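Local coordinates for cytochrome b5-domain protein (Methanococcoides burtonii, PDB 6VZ6) that binds a b-type heme in a cytochrome b5 domain, consistent with a role in electron transfer, at residues N14-F23 / T33-D42. Numbering follows the deposited sequence.
Sequences NGKDGEKCYF and TESMLWEDGD. With HEM (protoporphyrin IX containing Fe), chain B.
Phe23 and Trp38 meet obliquely beside the heme: Phe23 CE2 lies over one face of the indole, 3.6 Å from Trp38 CZ2, with the two planes turned 42° apart. A vinyl carbon, HEM CAC, covers a face of the Phe23 ring, and the porphyrin lies at the indole edge. The axial ligand His43 stacks on Trp38 and its ND1 is hydrogen-bonded to Leu37 O. Cys21, its SG anti to the backbone N (chi1 -170°), sets sulfur 3.7 Å from Trp38 CE3 and against Gly41 CA. Two glycines let the backbones close in, Gly15 CA and Gly41 CA being 3.9 Å apart, and Gly41 CA-H points at Asn14 O. Cys21 N donates to Thr33 OG1 (2.9 Å), which also bonds to Asp31 OD1. Lys16, bent at its last torsion (chi4 -67°), brings NZ to Asp40 O almost in line with the carbonyl, with a weak salt bridge to Asp40 OD2; in one conformer, Asp42 OD2 is met syn but tilted from the carboxylate plane. Ser35 OG donates to HEM O1D (2.6 Å). Lys16 thus joins the turn 16-19 to Asp40, while in this cytochrome b5 domain aromatic packing links strand 22-25 and loop 33-42 at the heme pocket.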
loop_
_atom_site.group_PDB
_atom_site.type_symbol
_atom_site.label_atom_id
_atom_site.label_comp_id
_atom_site.label_asym_id
_atom_site.label_seq_id
_atom_site.Cartn_x
_atom_site.Cartn_y
_atom_site.Cartn_z
ATOM N N ASN A 14 0.591 2.744 7.726
ATOM C CA ASN A 14 -0.090 1.460 7.765
ATOM C C ASN A 14 -1.585 1.609 7.993
ATOM O O ASN A 14 -2.262 0.654 8.350
ATOM C CB ASN A 14 0.499 0.578 8.852
ATOM C CG ASN A 14 0.229 1.125 10.237
ATOM O OD1 ASN A 14 -0.343 2.196 10.390
ATOM N ND2 ASN A 14 0.617 0.377 11.261
ATOM N N GLY A 15 -2.127 2.793 7.792
ATOM C CA GLY A 15 -3.562 2.922 7.864
ATOM C C GLY A 15 -4.144 2.972 9.254
ATOM O O GLY A 15 -5.371 2.963 9.388
ATOM N N LYS A 16 -3.314 3.047 10.285
ATOM C CA LYS A 16 -3.797 3.031 11.656
ATOM C C LYS A 16 -3.341 4.267 12.421
ATOM O O LYS A 16 -2.280 4.848 12.133
ATOM C CB LYS A 16 -3.315 1.761 12.376
ATOM C CG LYS A 16 -3.919 0.476 11.771
ATOM C CD LYS A 16 -3.280 -0.751 12.395
ATOM C CE LYS A 16 -3.640 -2.039 11.646
ATOM N NZ LYS A 16 -5.089 -2.368 11.779
ATOM N N ASP A 17 -4.129 4.645 13.424
ATOM C CA ASP A 17 -3.697 5.628 14.418
ATOM C C ASP A 17 -3.510 7.019 13.795
ATOM O O ASP A 17 -2.628 7.783 14.190
ATOM C CB ASP A 17 -2.399 5.191 15.107
ATOM C CG ASP A 17 -2.497 3.816 15.795
ATOM O OD1 ASP A 17 -3.520 3.501 16.461
ATOM O OD2 ASP A 17 -1.505 3.062 15.680
ATOM N N GLY A 18 -4.345 7.366 12.840
ATOM C CA GLY A 18 -4.201 8.662 12.202
ATOM C C GLY A 18 -3.218 8.699 11.030
ATOM O O GLY A 18 -3.035 9.768 10.439
ATOM N N GLU A 19 -2.568 7.574 10.699
ATOM C CA GLU A 19 -1.722 7.490 9.515
ATOM C C GLU A 19 -2.505 6.988 8.308
ATOM O O GLU A 19 -3.378 6.132 8.422
ATOM C CB GLU A 19 -0.521 6.573 9.781
ATOM C CG GLU A 19 0.207 6.837 11.073
ATOM C CD GLU A 19 0.780 8.178 11.058
ATOM O OE1 GLU A 19 1.246 8.569 9.964
ATOM O OE2 GLU A 19 0.713 8.860 12.098
ATOM N N LYS A 20 -2.185 7.526 7.141
ATOM C CA LYS A 20 -2.757 7.031 5.890
ATOM C C LYS A 20 -2.288 5.606 5.611
ATOM O O LYS A 20 -1.339 5.112 6.221
ATOM C CB LYS A 20 -2.357 7.934 4.727
ATOM C CG LYS A 20 -3.134 9.271 4.718
ATOM C CD LYS A 20 -2.754 10.112 3.517
ATOM C CE LYS A 20 -3.548 11.447 3.527
ATOM N NZ LYS A 20 -3.345 12.226 2.290
ATOM N N CYS A 21 -2.972 4.947 4.688
ATOM C CA CYS A 21 -2.658 3.565 4.332
ATOM C C CYS A 21 -1.960 3.535 2.973
ATOM O O CYS A 21 -2.598 3.720 1.926
ATOM C CB CYS A 21 -3.905 2.688 4.321
ATOM S SG CYS A 21 -3.459 0.894 4.149
ATOM N N TYR A 22 -0.632 3.362 3.022
ATOM C CA TYR A 22 0.227 3.216 1.850
ATOM C C TYR A 22 0.713 1.779 1.760
ATOM O O TYR A 22 0.777 1.085 2.778
ATOM C CB TYR A 22 1.470 4.099 1.941
ATOM C CG TYR A 22 1.227 5.593 1.915
ATOM C CD1 TYR A 22 -0.033 6.137 1.619
ATOM C CD2 TYR A 22 2.265 6.454 2.163
ATOM C CE1 TYR A 22 -0.216 7.535 1.573
ATOM C CE2 TYR A 22 2.097 7.816 2.113
ATOM C CZ TYR A 22 0.863 8.346 1.832
ATOM O OH TYR A 22 0.808 9.697 1.808
ATOM N N PHE A 23 1.037 1.334 0.544
ATOM C CA PHE A 23 1.841 0.124 0.383
ATOM C C PHE A 23 2.750 0.291 -0.831
ATOM O O PHE A 23 2.615 1.226 -1.608
ATOM C CB PHE A 23 0.996 -1.168 0.290
ATOM C CG PHE A 23 -0.026 -1.175 -0.799
ATOM C CD1 PHE A 23 0.356 -1.202 -2.128
ATOM C CD2 PHE A 23 -1.393 -1.185 -0.489
ATOM C CE1 PHE A 23 -0.596 -1.198 -3.142
ATOM C CE2 PHE A 23 -2.347 -1.214 -1.497
ATOM C CZ PHE A 23 -1.941 -1.186 -2.824
ATOM N N THR A 33 -5.795 4.822 1.164
ATOM C CA THR A 33 -6.507 5.210 2.390
ATOM C C THR A 33 -8.021 5.226 2.182
ATOM O O THR A 33 -8.782 4.889 3.103
ATOM C CB THR A 33 -6.040 6.615 2.833
ATOM O OG1 THR A 33 -4.632 6.626 3.003
ATOM C CG2 THR A 33 -6.711 7.056 4.121
ATOM N N GLU A 34 -8.444 5.585 0.963
ATOM C CA GLU A 34 -9.834 5.767 0.578
ATOM C C GLU A 34 -10.551 4.473 0.257
ATOM O O GLU A 34 -11.774 4.463 0.186
ATOM C CB GLU A 34 -9.901 6.623 -0.705
ATOM C CG GLU A 34 -8.945 6.116 -1.893
ATOM C CD GLU A 34 -7.473 6.612 -1.802
ATOM O OE1 GLU A 34 -7.075 7.558 -2.496
ATOM O OE2 GLU A 34 -6.688 6.050 -1.070
ATOM N N SER A 35 -9.839 3.378 0.043
ATOM C CA SER A 35 -10.488 2.157 -0.385
ATOM C C SER A 35 -11.324 1.567 0.748
ATOM O O SER A 35 -10.860 1.418 1.890
ATOM C CB SER A 35 -9.450 1.135 -0.836
ATOM O OG SER A 35 -10.034 -0.163 -0.887
ATOM N N MET A 36 -12.552 1.193 0.418
ATOM C CA MET A 36 -13.390 0.487 1.376
ATOM C C MET A 36 -12.841 -0.885 1.726
ATOM O O MET A 36 -13.278 -1.460 2.721
ATOM C CB MET A 36 -14.813 0.331 0.819
ATOM C CG MET A 36 -15.622 1.634 0.704
ATOM S SD MET A 36 -17.356 1.376 0.218
ATOM C CE MET A 36 -17.368 -0.346 -0.297
ATOM N N LEU A 37 -11.912 -1.436 0.935
ATOM C CA LEU A 37 -11.293 -2.718 1.257
ATOM C C LEU A 37 -9.979 -2.593 2.006
ATOM O O LEU A 37 -9.346 -3.622 2.305
ATOM C CB LEU A 37 -11.073 -3.536 -0.008
ATOM C CG LEU A 37 -12.315 -3.711 -0.875
ATOM C CD1 LEU A 37 -12.126 -4.615 -2.052
ATOM C CD2 LEU A 37 -13.459 -4.259 -0.010
ATOM N N TRP A 38 -9.561 -1.382 2.346
ATOM C CA TRP A 38 -8.356 -1.159 3.131
ATOM C C TRP A 38 -8.671 -0.393 4.409
ATOM O O TRP A 38 -7.825 0.333 4.926
ATOM C CB TRP A 38 -7.291 -0.429 2.307
ATOM C CG TRP A 38 -6.635 -1.361 1.339
ATOM C CD1 TRP A 38 -7.057 -1.636 0.082
ATOM C CD2 TRP A 38 -5.461 -2.158 1.558
ATOM N NE1 TRP A 38 -6.215 -2.550 -0.514
ATOM C CE2 TRP A 38 -5.234 -2.894 0.376
ATOM C CE3 TRP A 38 -4.561 -2.298 2.630
ATOM C CZ2 TRP A 38 -4.174 -3.797 0.243
ATOM C CZ3 TRP A 38 -3.497 -3.201 2.491
ATOM C CH2 TRP A 38 -3.304 -3.922 1.305
ATOM N N GLU A 39 -9.860 -0.602 4.964
ATOM C CA GLU A 39 -10.268 0.131 6.149
ATOM C C GLU A 39 -9.361 -0.231 7.309
ATOM O O GLU A 39 -9.038 -1.407 7.532
ATOM C CB GLU A 39 -11.729 -0.179 6.507
ATOM C CG GLU A 39 -12.745 0.478 5.564
ATOM C CD GLU A 39 -14.182 0.459 6.092
ATOM O OE1 GLU A 39 -14.584 -0.517 6.769
ATOM O OE2 GLU A 39 -14.915 1.431 5.819
ATOM N N ASP A 40 -8.938 0.793 8.039
ATOM C CA ASP A 40 -8.023 0.645 9.162
ATOM C C ASP A 40 -6.731 -0.043 8.753
ATOM O O ASP A 40 -6.013 -0.584 9.605
ATOM C CB ASP A 40 -8.699 -0.108 10.319
ATOM C CG ASP A 40 -8.028 0.150 11.665
ATOM O OD1 ASP A 40 -7.684 1.326 11.968
ATOM O OD2 ASP A 40 -7.836 -0.835 12.415
ATOM N N GLY A 41 -6.406 -0.011 7.458
ATOM C CA GLY A 41 -5.150 -0.562 6.984
ATOM C C GLY A 41 -5.115 -2.078 6.961
ATOM O O GLY A 41 -4.029 -2.662 6.947
ATOM N N ASP A 42 -6.275 -2.729 6.962
ATOM C CA ASP A 42 -6.374 -4.185 6.990
ATOM C C ASP A 42 -7.138 -4.616 5.743
ATOM O O ASP A 42 -8.274 -4.186 5.533
ATOM C CB ASP A 42 -7.080 -4.663 8.260
ATOM C CG ASP A 42 -6.280 -4.377 9.549
ATOM O OD1 ASP A 42 -5.049 -4.632 9.579
ATOM O OD2 ASP A 42 -6.900 -3.912 10.543
HETATM C CHA HEM B . -9.238 -5.653 -4.294
HETATM C CHB HEM B . -8.695 -9.754 -1.910
HETATM C CHC HEM B . -3.953 -9.075 -1.650
HETATM C CHD HEM B . -4.617 -4.637 -3.451
HETATM C C1A HEM B . -9.491 -6.880 -3.765
HETATM C C2A HEM B . -10.730 -7.607 -3.883
HETATM C C3A HEM B . -10.574 -8.750 -3.191
HETATM C C4A HEM B . -9.234 -8.752 -2.644
HETATM C CMA HEM B . -11.561 -9.914 -2.973
HETATM C CAA HEM B . -11.959 -7.069 -4.665
HETATM C CBA HEM B . -12.641 -8.119 -5.525
HETATM C CGA HEM B . -11.856 -8.227 -6.782
HETATM O O1A HEM B . -11.289 -7.181 -7.153
HETATM O O2A HEM B . -11.799 -9.338 -7.386
HETATM C C1B HEM B . -7.373 -9.903 -1.645
HETATM C C2B HEM B . -6.875 -10.999 -0.922
HETATM C C3B HEM B . -5.560 -10.879 -0.828
HETATM C C4B HEM B . -5.187 -9.636 -1.478
HETATM C CMB HEM B . -7.728 -12.163 -0.401
HETATM C CAB HEM B . -4.750 -12.030 -0.199
HETATM C CBB HEM B . -3.580 -12.378 -0.752
HETATM C C1C HEM B . -3.711 -7.816 -2.139
HETATM C C2C HEM B . -2.401 -7.203 -2.303
HETATM C C3C HEM B . -2.589 -5.961 -2.792
HETATM C C4C HEM B . -4.019 -5.768 -2.964
HETATM C CMC HEM B . -1.087 -7.906 -1.919
HETATM C CAC HEM B . -1.588 -4.820 -3.161
HETATM C CBC HEM B . -0.364 -5.033 -3.604
HETATM C C1D HEM B . -5.941 -4.490 -3.772
HETATM C C2D HEM B . -6.601 -3.270 -4.210
HETATM C C3D HEM B . -7.873 -3.554 -4.470
HETATM C C4D HEM B . -8.055 -4.950 -4.164
HETATM C CMD HEM B . -5.901 -1.899 -4.390
HETATM C CAD HEM B . -9.003 -2.610 -4.963
HETATM C CBD HEM B . -9.583 -1.893 -3.746
HETATM C CGD HEM B . -10.764 -1.009 -4.093
HETATM O O1D HEM B . -11.247 -0.263 -3.216
HETATM O O2D HEM B . -11.174 -0.989 -5.272
HETATM N NA HEM B . -8.596 -7.599 -3.026
HETATM N NB HEM B . -6.328 -9.062 -1.950
HETATM N NC HEM B . -4.672 -6.923 -2.578
HETATM N ND HEM B . -6.865 -5.497 -3.740
HETATM FE FE HEM B . -6.651 -7.280 -2.852
HETATM O O HOH W 1 -6.333 2.750 14.083
#